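PDB 3L76: aspartokinase from Synechocystis, which probably catalyses ATP-dependent phosphorylation of the beta-carboxyl group of aspartate, an early step towards lysine and threonine, and binds both of these amino acids at its ACT domains. Local coordinates for residues Met458-Leu462 with Leu512-Trp516; Gln442-Ile447 with Ile493-Glu499; Lys259-Glu265 with Phe416-Ser421. One frame throughout, in Å; residues are numbered along the deposited sequence.

Interaction 1. Residues Met458-Leu462 with Leu512-Trp516. With THR (threonine), chain D.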
ATOM      1  N   MET A 458     -44.642  17.121 -10.239  1.00 38.41           N
ATOM      2  CA  MET A 458     -44.805  17.428  -8.821  1.00 35.97           C
ATOM      3  C   MET A 458     -43.948  16.531  -7.925  1.00 30.63           C
ATOM      4  O   MET A 458     -43.165  17.033  -7.131  1.00 36.03           O
ATOM      5  CB  MET A 458     -46.279  17.386  -8.427  1.00 31.64           C
ATOM      6  CG  MET A 458     -47.137  18.398  -9.180  1.00 31.49           C
ATOM      7  SD  MET A 458     -46.648  20.119  -8.853  1.00 43.53           S
ATOM      8  CE  MET A 458     -45.806  20.536 -10.354  1.00 46.94           C
ATOM      9  N   ALA A 459     -44.083  15.213  -8.062  1.00 32.50           N
ATOM     10  CA  ALA A 459     -43.232  14.274  -7.325  1.00 37.48           C
ATOM     11  C   ALA A 459     -41.748  14.490  -7.633  1.00 47.11           C
ATOM     12  O   ALA A 459     -40.899  14.384  -6.755  1.00 29.66           O
ATOM     13  CB  ALA A 459     -43.622  12.828  -7.641  1.00 16.12           C
ATOM     14  N   ALA A 460     -41.444  14.753  -8.897  1.00 28.44           N
ATOM     15  CA  ALA A 460     -40.081  15.050  -9.309  1.00 41.12           C
ATOM     16  C   ALA A 460     -39.505  16.181  -8.476  1.00 37.14           C
ATOM     17  O   ALA A 460     -38.411  16.063  -7.922  1.00 39.57           O
ATOM     18  CB  ALA A 460     -40.018  15.407 -10.805  1.00 25.35           C
ATOM     19  N   GLN A 461     -40.247  17.275  -8.379  1.00 34.48           N
ATOM     20  CA  GLN A 461     -39.719  18.455  -7.704  1.00 50.59           C
ATOM     21  C   GLN A 461     -39.568  18.279  -6.188  1.00 39.58           C
ATOM     22  O   GLN A 461     -38.649  18.827  -5.588  1.00 54.27           O
ATOM     23  CB  GLN A 461     -40.490  19.727  -8.104  1.00 22.69           C
ATOM     24  CG  GLN A 461     -41.429  20.307  -7.069  1.00 78.35           C
ATOM     25  CD  GLN A 461     -42.192  21.498  -7.621  1.00 89.95           C
ATOM     26  OE1 GLN A 461     -42.280  21.679  -8.838  1.00 66.13           O
ATOM     27  NE2 GLN A 461     -42.744  22.316  -6.734  1.00 97.67           N
ATOM     28  N   LEU A 462     -40.433  17.471  -5.591  1.00 31.05           N
ATOM     29  CA  LEU A 462     -40.361  17.227  -4.160  1.00 38.09           C
ATOM     30  C   LEU A 462     -39.196  16.313  -3.832  1.00 39.65           C
ATOM     31  O   LEU A 462     -38.439  16.554  -2.893  1.00 33.67           O
ATOM     32  CB  LEU A 462     -41.662  16.606  -3.662  1.00 41.05           C
ATOM     33  CG  LEU A 462     -42.894  17.508  -3.764  1.00 48.54           C
ATOM     34  CD1 LEU A 462     -44.147  16.683  -3.724  1.00 23.81           C
ATOM     35  CD2 LEU A 462     -42.893  18.574  -2.670  1.00 49.25           C
ATOM     36  N   LEU A 512     -41.728  24.496  -0.548  1.00 48.08           N
ATOM     37  CA  LEU A 512     -42.169  24.086  -1.875  1.00 47.32           C
ATOM     38  C   LEU A 512     -43.678  23.951  -2.015  1.00 45.28           C
ATOM     39  O   LEU A 512     -44.194  23.968  -3.126  1.00 58.39           O
ATOM     40  CB  LEU A 512     -41.481  22.783  -2.318  1.00 43.16           C
ATOM     41  CG  LEU A 512     -40.018  22.899  -2.747  1.00 63.93           C
ATOM     42  CD1 LEU A 512     -39.155  23.259  -1.558  1.00 83.27           C
ATOM     43  CD2 LEU A 512     -39.543  21.599  -3.367  1.00 75.57           C
ATOM     44  N   ILE A 513     -44.380  23.805  -0.898  1.00 49.04           N
ATOM     45  CA  ILE A 513     -45.827  23.655  -0.938  1.00 50.74           C
ATOM     46  C   ILE A 513     -46.564  24.944  -0.567  1.00 51.29           C
ATOM     47  O   ILE A 513     -47.791  24.968  -0.556  1.00 63.08           O
ATOM     48  CB  ILE A 513     -46.301  22.528  -0.005  1.00 48.89           C
ATOM     49  CG1 ILE A 513     -46.066  22.909   1.450  1.00 27.41           C
ATOM     50  CG2 ILE A 513     -45.575  21.236  -0.322  1.00 43.37           C
ATOM     51  CD1 ILE A 513     -46.532  21.882   2.426  1.00 38.70           C
ATOM     52  N   LYS A 514     -45.822  26.017  -0.290  1.00 53.49           N
ATOM     53  CA  LYS A 514     -46.393  27.223   0.320  1.00 54.18           C
ATOM     54  C   LYS A 514     -47.558  27.847  -0.466  1.00 68.88           C
ATOM     55  O   LYS A 514     -48.371  28.582   0.106  1.00 47.48           O
ATOM     56  CB  LYS A 514     -45.303  28.261   0.615  1.00 38.95           C
ATOM     57  N   ASP A 515     -47.640  27.553  -1.763  1.00 75.36           N
ATOM     58  CA  ASP A 515     -48.802  27.956  -2.555  1.00 80.95           C
ATOM     59  C   ASP A 515     -49.470  26.796  -3.292  1.00 78.84           C
ATOM     60  O   ASP A 515     -49.873  26.932  -4.445  1.00 71.14           O
ATOM     61  CB  ASP A 515     -48.467  29.085  -3.536  1.00106.55           C
ATOM     62  CG  ASP A 515     -47.000  29.425  -3.560  1.00117.26           C
ATOM     63  OD1 ASP A 515     -46.231  28.700  -4.225  1.00124.09           O
ATOM     64  OD2 ASP A 515     -46.619  30.427  -2.922  1.00107.16           O
ATOM     65  N   TRP A 516     -49.562  25.650  -2.626  1.00 78.50           N
ATOM     66  CA  TRP A 516     -50.442  24.582  -3.069  1.00 60.74           C
ATOM     67  C   TRP A 516     -51.671  24.623  -2.164  1.00 56.22           C
ATOM     68  O   TRP A 516     -51.543  24.510  -0.952  1.00 56.51           O
ATOM     69  CB  TRP A 516     -49.759  23.218  -2.955  1.00 56.41           C
ATOM     70  CG  TRP A 516     -48.661  22.984  -3.934  1.00 52.18           C
ATOM     71  CD1 TRP A 516     -48.306  23.788  -4.977  1.00 67.43           C
ATOM     72  CD2 TRP A 516     -47.781  21.860  -3.976  1.00 47.08           C
ATOM     73  NE1 TRP A 516     -47.248  23.239  -5.661  1.00 47.56           N
ATOM     74  CE2 TRP A 516     -46.904  22.055  -5.067  1.00 60.82           C
ATOM     75  CE3 TRP A 516     -47.643  20.708  -3.200  1.00 37.02           C
ATOM     76  CZ2 TRP A 516     -45.906  21.141  -5.399  1.00 44.31           C
ATOM     77  CZ3 TRP A 516     -46.637  19.801  -3.525  1.00 48.51           C
ATOM     78  CH2 TRP A 516     -45.785  20.025  -4.614  1.00 48.25           C
TER
HETATM   79  N   THR D 602     -49.164  13.155 -10.425  1.00 29.24           N
HETATM   80  CA  THR D 602     -48.018  13.815  -9.802  1.00 33.77           C
HETATM   81  C   THR D 602     -46.796  13.667 -10.694  1.00 48.13           C
HETATM   82  O   THR D 602     -46.830  12.918 -11.687  1.00 29.84           O
HETATM   83  CB  THR D 602     -47.687  13.237  -8.420  1.00 25.74           C
HETATM   84  OG1 THR D 602     -47.370  11.841  -8.550  1.00 29.58           O
HETATM   85  CG2 THR D 602     -48.869  13.430  -7.449  1.00 25.45           C
HETATM   86  OXT THR D 602     -45.770  14.308 -10.425  1.00 34.63           O
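This is an apolar packing contact, with a Met-aromatic component, between the first turn of helix 458-468 and the loop that follows helix 499-512, within an ACT domain (446-516). Trp516 supplies the largest surface: its indole points at the helix and is met obliquely by three side chains. Met458 SD lies 3.7 Å from Trp516 CZ2 and 4.6 Å from the centroid of the six-membered ring, 49° off the normal, so the sulfur sits neither squarely over the ring nor in its plane. Gln461 brings NE2 to 3.6 Å from Trp516 CZ2, and Leu462 CD2 reaches Trp516 CH2 at 3.8 Å. Leu462 also fills the space beside Ile513, CD2 to CG2 being 4.4 Å, while Leu512 CD2 rests 3.7 Å from the backbone O of Gln461. The loop is turned back by a bond from Trp516 N to Ile513 O (2.8 Å), which brings the indole round to the helix. The same helical turn holds the bound threonine: Ala459 N donates to its carboxylate oxygen OXT at 3.0 Å, while Asp454, Gln478, Asn385 and Ile386 provide further bonds. Met458 and Leu462 also touch Val452 of strand 437-453, where Ile513 packs on Ile449 and Trp516 on Pro453; Ala459 and Ala460 instead meet Phe376 of helix 371-381.

Interaction 2. Residues Gln442-Ile447 with Ile493-Glu499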
ATOM      1  N   GLN A 442     -37.336  -0.276  12.227  1.00 54.49           N
ATOM      2  CA  GLN A 442     -37.916   0.655  13.188  1.00 73.65           C
ATOM      3  C   GLN A 442     -37.089   1.928  13.397  1.00 68.70           C
ATOM      4  O   GLN A 442     -37.276   2.641  14.371  1.00 89.86           O
ATOM      5  CB  GLN A 442     -38.202  -0.051  14.516  1.00 60.18           C
ATOM      6  CG  GLN A 442     -37.183  -1.094  14.889  1.00 44.22           C
ATOM      7  CD  GLN A 442     -37.463  -1.777  16.220  1.00 82.40           C
ATOM      8  OE1 GLN A 442     -38.133  -1.223  17.096  1.00 81.26           O
ATOM      9  NE2 GLN A 442     -36.937  -2.984  16.381  1.00 86.11           N
ATOM     10  N   ASP A 443     -36.200   2.225  12.458  1.00 53.04           N
ATOM     11  CA  ASP A 443     -35.356   3.413  12.533  1.00 77.03           C
ATOM     12  C   ASP A 443     -35.854   4.511  11.608  1.00 70.69           C
ATOM     13  O   ASP A 443     -35.150   5.490  11.351  1.00 63.15           O
ATOM     14  CB  ASP A 443     -33.917   3.069  12.150  1.00103.27           C
ATOM     15  CG  ASP A 443     -33.184   2.324  13.243  1.00126.78           C
ATOM     16  OD1 ASP A 443     -33.653   1.241  13.651  1.00118.39           O
ATOM     17  OD2 ASP A 443     -32.132   2.823  13.692  0.35154.25           O
ATOM     18  N   GLN A 444     -37.069   4.347  11.105  1.00 57.07           N
ATOM     19  CA  GLN A 444     -37.572   5.228  10.066  1.00 45.17           C
ATOM     20  C   GLN A 444     -38.642   6.178  10.565  1.00 41.90           C
ATOM     21  O   GLN A 444     -39.294   5.915  11.562  1.00 53.66           O
ATOM     22  CB  GLN A 444     -38.125   4.400   8.920  1.00 40.63           C
ATOM     23  CG  GLN A 444     -37.625   4.831   7.563  1.00 81.86           C
ATOM     24  CD  GLN A 444     -36.277   4.235   7.213  1.00 59.63           C
ATOM     25  OE1 GLN A 444     -36.133   3.519   6.232  1.00 89.36           O
ATOM     26  NE2 GLN A 444     -35.287   4.524   8.029  1.00 89.38           N
ATOM     27  N   ALA A 445     -38.816   7.283   9.856  1.00 42.99           N
ATOM     28  CA  ALA A 445     -39.910   8.207  10.128  1.00 49.38           C
ATOM     29  C   ALA A 445     -40.831   8.349   8.913  1.00 41.91           C
ATOM     30  O   ALA A 445     -40.380   8.439   7.774  1.00 40.99           O
ATOM     31  CB  ALA A 445     -39.361   9.570  10.530  1.00 55.56           C
ATOM     32  N   GLN A 446     -42.129   8.376   9.157  1.00 51.46           N
ATOM     33  CA  GLN A 446     -43.073   8.617   8.075  1.00 46.61           C
ATOM     34  C   GLN A 446     -43.257  10.108   7.860  1.00 43.00           C
ATOM     35  O   GLN A 446     -43.399  10.869   8.807  1.00 48.69           O
ATOM     36  CB  GLN A 446     -44.408   7.965   8.384  1.00 31.68           C
ATOM     37  CG  GLN A 446     -45.505   8.281   7.390  1.00 39.99           C
ATOM     38  CD  GLN A 446     -46.873   7.904   7.927  1.00 51.23           C
ATOM     39  OE1 GLN A 446     -47.508   6.980   7.440  1.00 48.27           O
ATOM     40  NE2 GLN A 446     -47.316   8.610   8.954  1.00 66.52           N
ATOM     41  N   ILE A 447     -43.220  10.531   6.610  1.00 36.04           N
ATOM     42  CA  ILE A 447     -43.508  11.914   6.282  1.00 56.07           C
ATOM     43  C   ILE A 447     -44.472  11.944   5.109  1.00 44.89           C
ATOM     44  O   ILE A 447     -44.198  11.381   4.056  1.00 65.28           O
ATOM     45  CB  ILE A 447     -42.243  12.708   5.910  1.00 52.77           C
ATOM     46  CG1 ILE A 447     -41.206  12.617   7.021  1.00 40.18           C
ATOM     47  CG2 ILE A 447     -42.598  14.170   5.629  1.00 47.56           C
ATOM     48  CD1 ILE A 447     -39.968  13.416   6.735  1.00 29.56           C
ATOM     49  N   ILE A 493     -48.910  12.156  -0.857  1.00 42.52           N
ATOM     50  CA  ILE A 493     -47.701  11.380  -1.065  1.00 22.71           C
ATOM     51  C   ILE A 493     -47.069  11.129   0.284  1.00 32.94           C
ATOM     52  O   ILE A 493     -46.726  12.069   0.982  1.00 34.31           O
ATOM     53  CB  ILE A 493     -46.680  12.116  -1.980  1.00 38.88           C
ATOM     54  CG1 ILE A 493     -47.261  12.330  -3.376  1.00 30.88           C
ATOM     55  CG2 ILE A 493     -45.353  11.337  -2.069  1.00 21.92           C
ATOM     56  CD1 ILE A 493     -46.287  12.978  -4.349  1.00 27.23           C
ATOM     57  N   ALA A 494     -46.930   9.861   0.654  1.00 33.21           N
ATOM     58  CA  ALA A 494     -46.210   9.485   1.859  1.00 33.39           C
ATOM     59  C   ALA A 494     -44.851   8.858   1.509  1.00 52.23           C
ATOM     60  O   ALA A 494     -44.713   8.165   0.498  1.00 34.23           O
ATOM     61  CB  ALA A 494     -47.046   8.516   2.690  1.00 24.71           C
ATOM     62  N   PHE A 495     -43.851   9.093   2.352  1.00 32.37           N
ATOM     63  CA  PHE A 495     -42.541   8.502   2.132  1.00 41.80           C
ATOM     64  C   PHE A 495     -41.836   8.342   3.458  1.00 42.52           C
ATOM     65  O   PHE A 495     -42.250   8.925   4.446  1.00 38.96           O
ATOM     66  CB  PHE A 495     -41.699   9.345   1.165  1.00 39.20           C
ATOM     67  CG  PHE A 495     -41.298  10.688   1.708  1.00 43.04           C
ATOM     68  CD1 PHE A 495     -42.139  11.782   1.577  1.00 44.50           C
ATOM     69  CD2 PHE A 495     -40.072  10.865   2.335  1.00 42.01           C
ATOM     70  CE1 PHE A 495     -41.769  13.035   2.078  1.00 52.96           C
ATOM     71  CE2 PHE A 495     -39.704  12.115   2.836  1.00 54.58           C
ATOM     72  CZ  PHE A 495     -40.555  13.199   2.705  1.00 39.40           C
ATOM     73  N   MET A 496     -40.777   7.544   3.484  1.00 40.62           N
ATOM     74  CA  MET A 496     -40.056   7.312   4.726  1.00 39.16           C
ATOM     75  C   MET A 496     -38.579   7.620   4.598  1.00 30.76           C
ATOM     76  O   MET A 496     -37.968   7.368   3.559  1.00 36.62           O
ATOM     77  CB  MET A 496     -40.266   5.886   5.226  1.00 42.05           C
ATOM     78  CG  MET A 496     -41.669   5.636   5.742  1.00 53.64           C
ATOM     79  SD  MET A 496     -42.014   3.886   5.885  1.00 42.95           S
ATOM     80  CE  MET A 496     -43.017   3.597   4.441  1.00160.27           C
ATOM     81  N   VAL A 497     -38.029   8.196   5.665  1.00 38.80           N
ATOM     82  CA  VAL A 497     -36.608   8.488   5.762  1.00 45.59           C
ATOM     83  C   VAL A 497     -36.125   8.156   7.157  1.00 58.45           C
ATOM     84  O   VAL A 497     -36.928   7.976   8.073  1.00 58.50           O
ATOM     85  CB  VAL A 497     -36.287   9.962   5.461  1.00 36.80           C
ATOM     86  CG1 VAL A 497     -36.570  10.285   3.995  1.00 25.14           C
ATOM     87  CG2 VAL A 497     -37.047  10.883   6.402  1.00 47.42           C
ATOM     88  N   ALA A 498     -34.808   8.060   7.306  1.00 62.93           N
ATOM     89  CA  ALA A 498     -34.194   7.869   8.608  1.00 57.34           C
ATOM     90  C   ALA A 498     -34.613   9.015   9.527  1.00 39.21           C
ATOM     91  O   ALA A 498     -34.595  10.175   9.112  1.00 59.91           O
ATOM     92  CB  ALA A 498     -32.672   7.822   8.455  1.00 37.56           C
ATOM     93  N   GLU A 499     -34.991   8.693  10.764  1.00 66.56           N
ATOM     94  CA  GLU A 499     -35.377   9.712  11.748  1.00 69.35           C
ATOM     95  C   GLU A 499     -34.386  10.878  11.841  1.00 58.79           C
ATOM     96  O   GLU A 499     -34.776  12.011  12.098  1.00 82.74           O
ATOM     97  CB  GLU A 499     -35.572   9.082  13.126  1.00 62.01           C
ATOM     98  CG  GLU A 499     -36.632   8.010  13.166  1.00 74.04           C
ATOM     99  CD  GLU A 499     -37.033   7.628  14.582  1.00 93.10           C
ATOM    100  OE1 GLU A 499     -36.470   8.200  15.540  1.00 87.32           O
ATOM    101  OE2 GLU A 499     -37.916   6.755  14.736  1.00 98.18           O
TER
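Strands 444-447 and 493-498 run antiparallel, their short axes approaching to 4.5 Å with 147° between their directions, and form neighbouring strands in the beta sheet of an ACT domain, a fold in which helices cover an antiparallel sheet. Ala445 with Val497 and Ile447 with Phe495 are hydrogen-bonded pairs. Each closes a two-bond ring: Ala445 N to Val497 O is 2.7 Å and Val497 N to Ala445 O 3.2 Å, while Ile447 N to Phe495 O and Phe495 N to Ile447 O are both 2.9 Å. The non-hydrogen-bonded pair Gln446-Met496 lies between them, and Gln444-Ala498, also non-hydrogen-bonded, follows beyond Ala445-Val497. Glu499 N bonds to Asp443 O at 3.3 Å, a further bond just past the end of strand 493-498.

On the face carrying Ala445, Ile447, Phe495 and Val497, the side chains turn to helix 499-512, where Ala445 meets Ser502, Ile447 meets Ala505 and Phe495 meets Leu509. Phe495 also makes an edge-to-face stack with Phe463. Across the strands, Ile447 CD1 packs 3.9 Å from Val497 CG2. Gln446 and Met496 occupy the other face and touch Ile527 and Met560, further along the chain. Gln444 CG lies 3.7 Å from Met496 CB. The Phe495 ring leans across to its partner strand in a CH-pi contact, Ile447 CB standing 4.0 Å from the ring centroid and 25° off its normal.

Interaction 3. Residues Lys259-Glu265 with Phe416-Ser421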
ATOM      1  N   LYS A 259     -23.760   1.178 -11.370  1.00 59.79           N
ATOM      2  CA  LYS A 259     -25.059   1.549 -11.937  1.00 40.83           C
ATOM      3  C   LYS A 259     -26.111   1.595 -10.835  1.00 38.87           C
ATOM      4  O   LYS A 259     -26.251   0.646 -10.069  1.00 24.39           O
ATOM      5  CB  LYS A 259     -25.486   0.535 -13.002  1.00 66.71           C
ATOM      6  CG  LYS A 259     -25.314   1.001 -14.444  1.00 84.38           C
ATOM      7  CD  LYS A 259     -25.995   0.032 -15.411  1.00 86.11           C
ATOM      8  CE  LYS A 259     -25.904  -1.406 -14.902  1.00 89.28           C
ATOM      9  NZ  LYS A 259     -26.502  -2.382 -15.859  1.00100.81           N
ATOM     10  N   ALA A 260     -26.853   2.695 -10.744  1.00 32.84           N
ATOM     11  CA  ALA A 260     -27.939   2.772  -9.770  1.00 38.86           C
ATOM     12  C   ALA A 260     -29.044   1.815 -10.181  1.00 35.50           C
ATOM     13  O   ALA A 260     -29.636   1.144  -9.354  1.00 39.11           O
ATOM     14  CB  ALA A 260     -28.478   4.175  -9.675  1.00 45.31           C
ATOM     15  N   VAL A 261     -29.277   1.730 -11.482  1.00 38.25           N
ATOM     16  CA  VAL A 261     -30.391   0.980 -12.011  1.00 29.60           C
ATOM     17  C   VAL A 261     -29.926  -0.121 -12.949  1.00 20.60           C
ATOM     18  O   VAL A 261     -29.247   0.139 -13.924  1.00 32.90           O
ATOM     19  CB  VAL A 261     -31.351   1.925 -12.758  1.00 43.54           C
ATOM     20  CG1 VAL A 261     -32.289   1.140 -13.694  1.00 27.65           C
ATOM     21  CG2 VAL A 261     -32.108   2.791 -11.756  1.00 41.50           C
ATOM     22  N   ASP A 262     -30.313  -1.348 -12.634  1.00 32.85           N
ATOM     23  CA  ASP A 262     -30.029  -2.503 -13.465  1.00 14.29           C
ATOM     24  C   ASP A 262     -30.990  -2.691 -14.633  1.00 44.63           C
ATOM     25  O   ASP A 262     -30.588  -3.182 -15.683  1.00 35.72           O
ATOM     26  CB  ASP A 262     -30.076  -3.761 -12.629  1.00 34.53           C
ATOM     27  CG  ASP A 262     -29.509  -4.953 -13.363  1.00 44.12           C
ATOM     28  OD1 ASP A 262     -28.405  -4.845 -13.949  1.00 62.59           O
ATOM     29  OD2 ASP A 262     -30.161  -6.000 -13.342  1.00 49.09           O
ATOM     30  N   GLY A 263     -32.260  -2.326 -14.451  1.00 43.85           N
ATOM     31  CA  GLY A 263     -33.246  -2.593 -15.478  1.00 28.00           C
ATOM     32  C   GLY A 263     -34.517  -1.781 -15.436  1.00 44.03           C
ATOM     33  O   GLY A 263     -34.857  -1.196 -14.422  1.00 29.61           O
ATOM     34  N   VAL A 264     -35.209  -1.739 -16.570  1.00 43.77           N
ATOM     35  CA  VAL A 264     -36.515  -1.098 -16.683  1.00 25.97           C
ATOM     36  C   VAL A 264     -37.551  -2.185 -16.927  1.00 38.36           C
ATOM     37  O   VAL A 264     -37.289  -3.138 -17.672  1.00 43.45           O
ATOM     38  CB  VAL A 264     -36.607  -0.096 -17.885  1.00 28.76           C
ATOM     39  CG1 VAL A 264     -38.029   0.349 -18.068  1.00 45.66           C
ATOM     40  CG2 VAL A 264     -35.758   1.119 -17.666  1.00 35.38           C
ATOM     41  N   GLU A 265     -38.731  -2.039 -16.321  1.00 30.21           N
ATOM     42  CA  GLU A 265     -39.795  -3.031 -16.482  1.00 27.54           C
ATOM     43  C   GLU A 265     -41.130  -2.428 -16.904  1.00 36.19           C
ATOM     44  O   GLU A 265     -41.446  -1.302 -16.533  1.00 32.77           O
ATOM     45  CB  GLU A 265     -39.946  -3.834 -15.205  1.00  8.40           C
ATOM     46  CG  GLU A 265     -38.736  -4.679 -14.920  1.00 33.20           C
ATOM     47  CD  GLU A 265     -38.721  -5.253 -13.527  1.00 27.45           C
ATOM     48  OE1 GLU A 265     -39.660  -4.986 -12.768  1.00 37.66           O
ATOM     49  OE2 GLU A 265     -37.760  -5.967 -13.178  1.00 47.82           O
ATOM     50  N   PHE A 416     -31.489   5.943 -17.856  1.00 45.38           N
ATOM     51  CA  PHE A 416     -30.712   5.063 -16.995  1.00 34.82           C
ATOM     52  C   PHE A 416     -29.774   4.127 -17.777  1.00 27.15           C
ATOM     53  O   PHE A 416     -29.134   3.256 -17.193  1.00 26.33           O
ATOM     54  CB  PHE A 416     -31.640   4.241 -16.107  1.00 23.82           C
ATOM     55  CG  PHE A 416     -32.350   5.042 -15.071  1.00 41.83           C
ATOM     56  CD1 PHE A 416     -33.675   5.447 -15.259  1.00 32.39           C
ATOM     57  CD2 PHE A 416     -31.705   5.383 -13.899  1.00 28.15           C
ATOM     58  CE1 PHE A 416     -34.327   6.187 -14.288  1.00 29.99           C
ATOM     59  CE2 PHE A 416     -32.354   6.133 -12.924  1.00 42.93           C
ATOM     60  CZ  PHE A 416     -33.666   6.533 -13.116  1.00 37.02           C
ATOM     61  N   GLY A 417     -29.718   4.297 -19.094  1.00 28.16           N
ATOM     62  CA  GLY A 417     -28.864   3.479 -19.940  1.00 34.98           C
ATOM     63  C   GLY A 417     -29.033   1.974 -19.821  1.00 35.30           C
ATOM     64  O   GLY A 417     -28.053   1.237 -19.898  1.00 58.43           O
ATOM     65  N   VAL A 418     -30.271   1.512 -19.663  1.00 50.03           N
ATOM     66  CA  VAL A 418     -30.541   0.073 -19.595  1.00 42.40           C
ATOM     67  C   VAL A 418     -31.604  -0.363 -20.623  1.00 45.71           C
ATOM     68  O   VAL A 418     -32.245   0.460 -21.252  1.00 42.42           O
ATOM     69  CB  VAL A 418     -30.971  -0.314 -18.191  1.00 55.71           C
ATOM     70  CG1 VAL A 418     -30.023   0.312 -17.191  1.00 38.33           C
ATOM     71  CG2 VAL A 418     -32.383   0.168 -17.939  1.00 43.37           C
ATOM     72  N   THR A 419     -31.811  -1.651 -20.819  1.00 77.46           N
ATOM     73  CA  THR A 419     -32.801  -2.050 -21.817  1.00 37.33           C
ATOM     74  C   THR A 419     -34.050  -2.617 -21.144  1.00 44.49           C
ATOM     75  O   THR A 419     -33.974  -3.148 -20.022  1.00 36.75           O
ATOM     76  CB  THR A 419     -32.196  -3.049 -22.813  1.00 42.63           C
ATOM     77  OG1 THR A 419     -31.799  -2.345 -23.992  1.00 51.33           O
ATOM     78  CG2 THR A 419     -33.212  -4.117 -23.203  1.00 93.07           C
ATOM     79  N   LEU A 420     -35.201  -2.485 -21.800  1.00 24.72           N
ATOM     80  CA  LEU A 420     -36.417  -3.072 -21.246  1.00 33.89           C
ATOM     81  C   LEU A 420     -36.165  -4.535 -20.934  1.00 17.21           C
ATOM     82  O   LEU A 420     -35.770  -5.293 -21.814  1.00 47.96           O
ATOM     83  CB  LEU A 420     -37.583  -2.984 -22.226  1.00 34.99           C
ATOM     84  CG  LEU A 420     -38.957  -2.684 -21.619  1.00 47.56           C
ATOM     85  CD1 LEU A 420     -40.033  -2.913 -22.665  1.00 31.38           C
ATOM     86  CD2 LEU A 420     -39.243  -3.498 -20.361  1.00 40.27           C
ATOM     87  N   SER A 421     -36.386  -4.928 -19.685  1.00 29.22           N
ATOM     88  CA  SER A 421     -36.299  -6.332 -19.315  1.00 30.05           C
ATOM     89  C   SER A 421     -37.442  -7.091 -19.964  1.00 38.62           C
ATOM     90  O   SER A 421     -38.448  -6.499 -20.335  1.00 38.40           O
ATOM     91  CB  SER A 421     -36.315  -6.516 -17.799  1.00 24.54           C
ATOM     92  OG  SER A 421     -35.177  -5.903 -17.215  1.00 38.94           O
TER
HETATM   93  O   HOH W   1     -28.491   2.909 -14.544  1.00 26.74           O
HETATM   94  O   HOH W   2     -35.191  -5.738 -14.508  1.00 34.16           O
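Val418 is the main bump of this contact, pushing its branched side chain into a shallow hollow along residues 261-264. Its CG1 comes within 3.4 Å of Val261 O and 4.2 Å of Val261 CG1, whereas CG2 lies 3.8 Å from Gly263 CA and 3.5 Å from Val264 CG2. Gly263 leaves room for the Ser421 hydroxyl: an ideal CB there would fall only 3.0 Å from Ser421 OG and clash. On one side of Val418, Phe416 presses against Val261, with CD2 3.4 Å from Val261 CG2. Farther along, the CA-to-CB bond of Leu420 points away, yet its tip folds back so that CD2 sits 3.3 Å from Val264 O and 3.9 Å from Glu265 CA.

One direct hydrogen bond joins the backbones, from Ser421 N to Val264 O (2.8 Å). Two waters bridge the segments: water 1 donates to Val261 O (2.9 Å) and Phe416 O (2.7 Å), and water 2 donates to Glu265 OE2 (2.9 Å) and lies 2.7 Å from Ser421 OG. Glu265 OE1 is salt-bridged to Lys395, and Asp262 OD2 to Arg222.

The loop leaves helix 405-415 through a Schellman motif at Gly417, whose positive phi lets the chain turn and present Val418. Opposite Ala361 of strand 348-361, Asp262 and Gly263 form a classic beta bulge. The arrangement is thus edge packing in the ACT region: a loop after a Schellman-capped helix lies along the bulge and the start of strand 263-267.

In the fold
From the N-terminal kinase region the chain enters strand 263-267, and interaction 3 closes a loop of 150 residues when the segment after helix 405-415 returns to it. That closure is complete before the other two begin. Strand 437-453 then opens interaction 2, and helix 458-468, next in the chain, opens interaction 1; strand 490-498 closes the former before residues 512-516 close the latter, so the two loops cross. They also touch, Ala459 CB lying 4.2 Å from Ile493 CD1. Together they tie strands and helices of one ACT domain, whereas interaction 3, about 26 Å from interaction 2 between centres, reaches the same sheet elsewhere.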